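Local coordinates for protein amidase, hydantoinase/carbamoylase family (PDB 5I4M) that probably hydrolyses N-carbamoyl-L-amino acids as a zinc-dependent member of the M20 peptidase family, with two zinc ions in each subunit, at residues A97-G102 against L204-E209; G226-A231 against M392-C397. All coordinates share one frame; numbering follows the deposited sequence.

Contact 1: residues A97-G102 against L204-E209; sequences APVVTG and LHAAFE
Val100 and Leu204 meet at about a right angle in the apolar centre of this contact, where strands 99-102 and 206-209 form a parallel pair in the sheet of the zinc-binding catalytic domain of an M20-family enzyme. Both chains run on towards zinc ligands, His104 and His211. Leu204 sends CD2 to Val100 CG1 at 3.8 Å and to the Pro98 ring at CG, so one methyl group serves two neighbours. On the same face Val100 turns its other methyl, CG2, to Ala207; chi1 of -48° places it between the backbone N and the carbonyl carbon, 3.6 Å from Ala207 CB.

The face carrying Val99, Ala206 and Phe208 is built differently. Val99 CG2 meets the edge of the His205 ring, in its plane, at CD2, while CG1 comes more loosely to the edge of the Phe208 ring, near CD2. Helix 411-429 covers Thr101 and Phe208 on this side. The imidazole of His205 also stacks on His139, and its NE2 is tied to Glu431.

Backbone bonds join the chains in parallel ladder fashion: Val100 N gives to Ala206 O at 2.9 Å, and Val100 O receives Phe208 N. Before the ladder begins, His205 N bonds Pro98 O at 2.8 Å; the buried Ala206 N has no partner. Thr101 adds a side-chain bond: its OG1, anti to the backbone N (chi1 -168°), gives its proton to Phe208 O over 2.7 Å from above the carbonyl plane.

At the polar end the Glu209 side chain lies about 5 Å from a bound zinc ion at its nearest approach. Its OE2 bonds Ser103 OG and its OE1 bonds Ala381 N. A water donates to Gly102 O at 2.7 Å and, more weakly, to Glu209 OE1.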
ATOM      1  N   ALA A  97     -15.612 -21.277 -40.618  1.00 18.43           N
ATOM      2  CA  ALA A  97     -15.312 -20.817 -39.275  1.00 18.49           C
ATOM      3  C   ALA A  97     -13.889 -21.222 -38.899  1.00 19.32           C
ATOM      4  O   ALA A  97     -13.434 -22.311 -39.268  1.00 20.08           O
ATOM      5  CB  ALA A  97     -16.313 -21.395 -38.273  1.00 17.36           C
ATOM      6  N   PRO A  98     -13.157 -20.372 -38.189  1.00 15.12           N
ATOM      7  CA  PRO A  98     -11.747 -20.660 -37.928  1.00 14.41           C
ATOM      8  C   PRO A  98     -11.552 -21.600 -36.751  1.00 14.56           C
ATOM      9  O   PRO A  98     -12.388 -21.699 -35.851  1.00 19.30           O
ATOM     10  CB  PRO A  98     -11.163 -19.277 -37.608  1.00 15.65           C
ATOM     11  CG  PRO A  98     -12.320 -18.552 -36.961  1.00 15.11           C
ATOM     12  CD  PRO A  98     -13.543 -19.025 -37.730  1.00 18.20           C
ATOM     13  N   VAL A  99     -10.426 -22.304 -36.780  1.00 14.41           N
ATOM     14  CA  VAL A  99      -9.889 -22.956 -35.594  1.00 12.98           C
ATOM     15  C   VAL A  99      -8.896 -21.982 -34.983  1.00 15.09           C
ATOM     16  O   VAL A  99      -7.950 -21.555 -35.652  1.00 16.04           O
ATOM     17  CB  VAL A  99      -9.223 -24.296 -35.934  1.00 15.06           C
ATOM     18  CG1 VAL A  99      -8.543 -24.862 -34.703  1.00 16.50           C
ATOM     19  CG2 VAL A  99     -10.268 -25.273 -36.468  1.00 14.56           C
ATOM     20  N   VAL A 100      -9.123 -21.592 -33.735  1.00 11.27           N
ATOM     21  CA  VAL A 100      -8.334 -20.506 -33.171  1.00 10.46           C
ATOM     22  C   VAL A 100      -7.487 -21.028 -32.024  1.00 11.08           C
ATOM     23  O   VAL A 100      -7.816 -22.017 -31.362  1.00 14.60           O
ATOM     24  CB  VAL A 100      -9.192 -19.316 -32.702  1.00 11.25           C
ATOM     25  CG1 VAL A 100     -10.205 -18.920 -33.788  1.00 14.40           C
ATOM     26  CG2 VAL A 100      -9.874 -19.636 -31.404  1.00 15.35           C
ATOM     27  N   THR A 101      -6.367 -20.353 -31.810  1.00 10.67           N
ATOM     28  CA  THR A 101      -5.538 -20.585 -30.647  1.00  8.82           C
ATOM     29  C   THR A 101      -5.057 -19.229 -30.170  1.00 16.75           C
ATOM     30  O   THR A 101      -5.251 -18.211 -30.834  1.00 13.25           O
ATOM     31  CB  THR A 101      -4.350 -21.504 -30.962  1.00 11.77           C
ATOM     32  OG1 THR A 101      -3.739 -21.928 -29.742  1.00 11.47           O
ATOM     33  CG2 THR A 101      -3.312 -20.768 -31.812  1.00 11.51           C
ATOM     34  N   GLY A 102      -4.408 -19.215 -29.022  1.00 17.24           N
ATOM     35  CA  GLY A 102      -3.911 -17.949 -28.549  1.00 14.49           C
ATOM     36  C   GLY A 102      -4.019 -17.814 -27.056  1.00 12.65           C
ATOM     37  O   GLY A 102      -4.485 -18.724 -26.359  1.00 11.31           O
ATOM     38  N   LEU A 204     -16.780 -19.671 -34.018  1.00 16.61           N
ATOM     39  CA  LEU A 204     -15.504 -20.364 -34.052  1.00 12.70           C
ATOM     40  C   LEU A 204     -15.761 -21.854 -34.215  1.00 13.25           C
ATOM     41  O   LEU A 204     -16.650 -22.410 -33.568  1.00 15.60           O
ATOM     42  CB  LEU A 204     -14.701 -20.108 -32.773  1.00 13.30           C
ATOM     43  CG  LEU A 204     -14.527 -18.637 -32.377  1.00 15.24           C
ATOM     44  CD1 LEU A 204     -13.763 -18.501 -31.056  1.00 12.70           C
ATOM     45  CD2 LEU A 204     -13.834 -17.851 -33.485  1.00 14.81           C
ATOM     46  N   HIS A 205     -14.980 -22.496 -35.082  1.00 12.19           N
ATOM     47  CA  HIS A 205     -15.130 -23.935 -35.270  1.00 12.30           C
ATOM     48  C   HIS A 205     -14.618 -24.701 -34.057  1.00 15.95           C
ATOM     49  O   HIS A 205     -15.261 -25.658 -33.601  1.00 17.24           O
ATOM     50  CB  HIS A 205     -14.393 -24.379 -36.532  1.00 14.25           C
ATOM     51  CG  HIS A 205     -14.542 -25.834 -36.831  1.00 16.66           C
ATOM     52  ND1 HIS A 205     -15.764 -26.418 -37.087  1.00 19.21           N
ATOM     53  CD2 HIS A 205     -13.626 -26.827 -36.910  1.00 15.53           C
ATOM     54  CE1 HIS A 205     -15.592 -27.708 -37.314  1.00 17.18           C
ATOM     55  NE2 HIS A 205     -14.303 -27.981 -37.211  1.00 17.29           N
ATOM     56  N   ALA A 206     -13.466 -24.296 -33.525  1.00 12.40           N
ATOM     57  CA  ALA A 206     -12.865 -24.908 -32.347  1.00 13.01           C
ATOM     58  C   ALA A 206     -11.782 -23.972 -31.844  1.00 16.08           C
ATOM     59  O   ALA A 206     -11.268 -23.142 -32.595  1.00 16.90           O
ATOM     60  CB  ALA A 206     -12.278 -26.290 -32.649  1.00 12.55           C
ATOM     61  N   ALA A 207     -11.436 -24.123 -30.566  1.00  9.88           N
ATOM     62  CA  ALA A 207     -10.418 -23.286 -29.944  1.00  9.48           C
ATOM     63  C   ALA A 207      -9.546 -24.145 -29.042  1.00  9.40           C
ATOM     64  O   ALA A 207     -10.040 -25.065 -28.385  1.00 10.62           O
ATOM     65  CB  ALA A 207     -11.049 -22.146 -29.139  1.00 12.03           C
ATOM     66  N   PHE A 208      -8.239 -23.873 -29.049  1.00  8.99           N
ATOM     67  CA  PHE A 208      -7.290 -24.532 -28.165  1.00  9.12           C
ATOM     68  C   PHE A 208      -6.358 -23.470 -27.604  1.00  8.43           C
ATOM     69  O   PHE A 208      -5.916 -22.592 -28.344  1.00 14.22           O
ATOM     70  CB  PHE A 208      -6.440 -25.589 -28.894  1.00  8.95           C
ATOM     71  CG  PHE A 208      -7.226 -26.731 -29.465  1.00  9.48           C
ATOM     72  CD1 PHE A 208      -7.462 -27.870 -28.713  1.00 11.72           C
ATOM     73  CD2 PHE A 208      -7.707 -26.676 -30.763  1.00 13.81           C
ATOM     74  CE1 PHE A 208      -8.188 -28.929 -29.238  1.00 14.71           C
ATOM     75  CE2 PHE A 208      -8.419 -27.724 -31.301  1.00 15.33           C
ATOM     76  CZ  PHE A 208      -8.664 -28.860 -30.536  1.00 15.86           C
ATOM     77  N   GLU A 209      -6.046 -23.552 -26.314  1.00  8.12           N
ATOM     78  CA  GLU A 209      -5.038 -22.682 -25.720  1.00  7.87           C
ATOM     79  C   GLU A 209      -3.942 -23.528 -25.081  1.00 10.10           C
ATOM     80  O   GLU A 209      -4.215 -24.434 -24.287  1.00  7.75           O
ATOM     81  CB  GLU A 209      -5.650 -21.725 -24.690  1.00  7.59           C
ATOM     82  CG  GLU A 209      -4.599 -20.836 -23.978  1.00  7.35           C
ATOM     83  CD  GLU A 209      -5.221 -19.701 -23.188  1.00 10.88           C
ATOM     84  OE1 GLU A 209      -6.463 -19.613 -23.176  1.00 10.60           O
ATOM     85  OE2 GLU A 209      -4.474 -18.878 -22.602  1.00  9.91           O
TER
HETATM   86  O   HOH W   1      -7.181 -18.548 -25.985  1.00 14.71           O

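Contact 2: residues G226-A231 against M392-C397; sequences GVVTDA and MVFVPC
Val228 lays its CG2 methyl over one face of the Phe394 ring, and around this CH-pi contact the antiparallel pairing of strands 226-231 and 392-395 is most tightly packed. The carbon lies 3.6 Å from the ring centroid and 16° off the ring normal, displaced toward the rim beside CG and CD1. A chi1 of -173° in Val228 puts CG2 anti to the carbonyl carbon, which directs the methyl at the ring. Val228 CB meanwhile rests 3.7 Å from Met392 CB, beyond which the methionine leads away toward His379 and His211.

Gly226 faces Phe394 as a hydrogen-bonded pair whose CA atoms approach to 4.4 Å. With no side chain on Gly226, the CB of Phe394 can lie 3.8 Å from its CA. Two nearly straight bonds seal the pair: Gly226 N to Phe394 O at 2.8 Å, entering well above the carbonyl plane, and Phe394 N to Gly226 O at 2.9 Å, in plane and on a lone pair.

Two residues on, the pairing slackens. Val228 N reaches Met392 O by a weak bond of 3.4 Å, and a water donates both to Val228 O and, at 2.7 Å, to Met392 O. From there strand 226-231 leaves its partner; the backbone of Thr229 bonds instead to Phe351 and Ile373, and that of Asp230 to Ser375.

Met392 O thus has its shorter hydrogen bond from the water and not from the amide, which implies that the water carries part of the pairing where the strands diverge.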
ATOM      1  N   GLY A 226      -0.173 -31.982 -20.115  1.00  9.04           N
ATOM      2  CA  GLY A 226      -1.426 -31.998 -19.406  1.00  8.91           C
ATOM      3  C   GLY A 226      -2.582 -31.897 -20.379  1.00  8.85           C
ATOM      4  O   GLY A 226      -2.728 -30.899 -21.087  1.00 10.81           O
ATOM      5  N   VAL A 227      -3.405 -32.943 -20.407  1.00  9.46           N
ATOM      6  CA  VAL A 227      -4.639 -32.956 -21.186  1.00  9.15           C
ATOM      7  C   VAL A 227      -5.693 -32.270 -20.322  1.00 14.46           C
ATOM      8  O   VAL A 227      -6.251 -32.871 -19.401  1.00 11.65           O
ATOM      9  CB  VAL A 227      -5.046 -34.378 -21.583  1.00 11.50           C
ATOM     10  CG1 VAL A 227      -6.344 -34.375 -22.377  1.00 10.21           C
ATOM     11  CG2 VAL A 227      -3.930 -35.025 -22.409  1.00 10.44           C
ATOM     12  N   VAL A 228      -5.934 -30.987 -20.577  1.00  8.60           N
ATOM     13  CA  VAL A 228      -6.768 -30.203 -19.670  1.00 10.84           C
ATOM     14  C   VAL A 228      -8.228 -30.520 -19.946  1.00 10.43           C
ATOM     15  O   VAL A 228      -8.728 -30.270 -21.050  1.00 11.29           O
ATOM     16  CB  VAL A 228      -6.503 -28.701 -19.821  1.00  8.01           C
ATOM     17  CG1 VAL A 228      -7.274 -27.935 -18.739  1.00  7.81           C
ATOM     18  CG2 VAL A 228      -5.005 -28.402 -19.728  1.00  7.88           C
ATOM     19  N   THR A 229      -8.921 -31.035 -18.932  1.00  8.73           N
ATOM     20  CA  THR A 229     -10.309 -31.458 -19.069  1.00 10.24           C
ATOM     21  C   THR A 229     -11.298 -30.466 -18.490  1.00 10.99           C
ATOM     22  O   THR A 229     -12.457 -30.453 -18.912  1.00 11.15           O
ATOM     23  CB  THR A 229     -10.529 -32.802 -18.367  1.00 11.36           C
ATOM     24  OG1 THR A 229     -10.247 -32.648 -16.970  1.00 10.40           O
ATOM     25  CG2 THR A 229      -9.613 -33.870 -18.953  1.00  9.65           C
ATOM     26  N   ASP A 230     -10.865 -29.659 -17.522  1.00  9.34           N
ATOM     27  CA  ASP A 230     -11.728 -28.752 -16.778  1.00 11.31           C
ATOM     28  C   ASP A 230     -10.901 -27.556 -16.335  1.00 10.17           C
ATOM     29  O   ASP A 230      -9.670 -27.583 -16.356  1.00  9.22           O
ATOM     30  CB  ASP A 230     -12.332 -29.422 -15.537  1.00 13.50           C
ATOM     31  CG  ASP A 230     -13.148 -30.648 -15.866  1.00 14.91           C
ATOM     32  OD1 ASP A 230     -12.555 -31.745 -15.990  1.00 12.84           O
ATOM     33  OD2 ASP A 230     -14.392 -30.521 -15.962  1.00 12.95           O
ATOM     34  N   ALA A 231     -11.595 -26.509 -15.911  1.00  7.87           N
ATOM     35  CA  ALA A 231     -10.962 -25.340 -15.314  1.00  7.50           C
ATOM     36  C   ALA A 231     -11.769 -24.979 -14.079  1.00  7.54           C
ATOM     37  O   ALA A 231     -12.998 -24.924 -14.147  1.00  8.97           O
ATOM     38  CB  ALA A 231     -10.913 -24.163 -16.292  1.00  7.30           C
ATOM     39  N   MET A 392      -7.655 -27.214 -23.655  1.00  8.99           N
ATOM     40  CA  MET A 392      -6.333 -26.636 -23.452  1.00  9.79           C
ATOM     41  C   MET A 392      -5.257 -27.713 -23.432  1.00 11.07           C
ATOM     42  O   MET A 392      -5.521 -28.893 -23.194  1.00 13.30           O
ATOM     43  CB  MET A 392      -6.259 -25.834 -22.146  1.00  7.66           C
ATOM     44  CG  MET A 392      -7.232 -24.665 -22.084  1.00  7.96           C
ATOM     45  SD  MET A 392      -6.918 -23.674 -20.601  1.00  9.38           S
ATOM     46  CE  MET A 392      -5.340 -22.928 -21.055  1.00  7.06           C
ATOM     47  N   VAL A 393      -4.029 -27.262 -23.678  1.00 10.28           N
ATOM     48  CA  VAL A 393      -2.820 -28.076 -23.612  1.00 10.62           C
ATOM     49  C   VAL A 393      -1.934 -27.467 -22.539  1.00  9.33           C
ATOM     50  O   VAL A 393      -1.614 -26.280 -22.613  1.00  7.83           O
ATOM     51  CB  VAL A 393      -2.074 -28.099 -24.952  1.00  8.47           C
ATOM     52  CG1 VAL A 393      -0.831 -28.997 -24.857  1.00 10.25           C
ATOM     53  CG2 VAL A 393      -2.991 -28.527 -26.084  1.00 12.90           C
ATOM     54  N   PHE A 394      -1.559 -28.264 -21.537  1.00 10.42           N
ATOM     55  CA  PHE A 394      -0.604 -27.842 -20.519  1.00  8.94           C
ATOM     56  C   PHE A 394       0.752 -28.493 -20.764  1.00  8.28           C
ATOM     57  O   PHE A 394       0.836 -29.621 -21.256  1.00  8.74           O
ATOM     58  CB  PHE A 394      -1.050 -28.220 -19.101  1.00  7.93           C
ATOM     59  CG  PHE A 394      -1.979 -27.218 -18.428  1.00  8.29           C
ATOM     60  CD1 PHE A 394      -2.418 -26.070 -19.081  1.00  7.38           C
ATOM     61  CD2 PHE A 394      -2.403 -27.444 -17.126  1.00  7.58           C
ATOM     62  CE1 PHE A 394      -3.263 -25.173 -18.443  1.00 13.35           C
ATOM     63  CE2 PHE A 394      -3.248 -26.553 -16.484  1.00 10.07           C
ATOM     64  CZ  PHE A 394      -3.678 -25.413 -17.145  1.00 11.46           C
ATOM     65  N   VAL A 395       1.804 -27.773 -20.402  1.00  8.23           N
ATOM     66  CA  VAL A 395       3.131 -28.346 -20.180  1.00  8.54           C
ATOM     67  C   VAL A 395       3.523 -27.998 -18.751  1.00 11.79           C
ATOM     68  O   VAL A 395       2.883 -27.137 -18.123  1.00 10.53           O
ATOM     69  CB  VAL A 395       4.168 -27.819 -21.202  1.00 11.45           C
ATOM     70  CG1 VAL A 395       3.673 -28.031 -22.622  1.00 11.21           C
ATOM     71  CG2 VAL A 395       4.519 -26.352 -20.922  1.00  8.44           C
ATOM     72  N   PRO A 396       4.542 -28.658 -18.189  1.00  9.04           N
ATOM     73  CA  PRO A 396       4.932 -28.374 -16.800  1.00  9.11           C
ATOM     74  C   PRO A 396       5.619 -27.026 -16.692  1.00 10.51           C
ATOM     75  O   PRO A 396       5.945 -26.382 -17.687  1.00  9.54           O
ATOM     76  CB  PRO A 396       5.907 -29.508 -16.445  1.00  9.30           C
ATOM     77  CG  PRO A 396       5.779 -30.524 -17.545  1.00 13.80           C
ATOM     78  CD  PRO A 396       5.338 -29.760 -18.758  1.00 10.36           C
ATOM     79  N   CYS A 397       5.853 -26.602 -15.449  1.00  9.59           N
ATOM     80  CA  CYS A 397       6.781 -25.509 -15.193  1.00 10.36           C
ATOM     81  C   CYS A 397       7.618 -25.851 -13.970  1.00 14.63           C
ATOM     82  O   CYS A 397       7.197 -26.627 -13.110  1.00 11.49           O
ATOM     83  CB  CYS A 397       6.077 -24.158 -15.005  1.00  8.62           C
ATOM     84  SG  CYS A 397       4.780 -24.144 -13.753  1.00 11.68           S
TER
HETATM   85  O   HOH W   2      -7.511 -30.716 -23.698  1.00  8.57           O

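Contacts 1 and 2 lie 16 Å apart between their centres, in series along the chain: contact 1 closes before contact 2 opens. Strands 206-212 and 390-395 run parallel side by side, joining the two, and the seam is direct, with Glu209 O probably accepting a hydrogen bond from Val393 N at 2.9 Å. The order across the core is therefore 99-103, 206-212, 390-395, then the antiparallel 225-242. Each contact brings one side chain near the zinc centre: contact 1 places Glu209 close to a zinc ion, while contact 2 sets Met392 in the second shell, beside the zinc ligand His211.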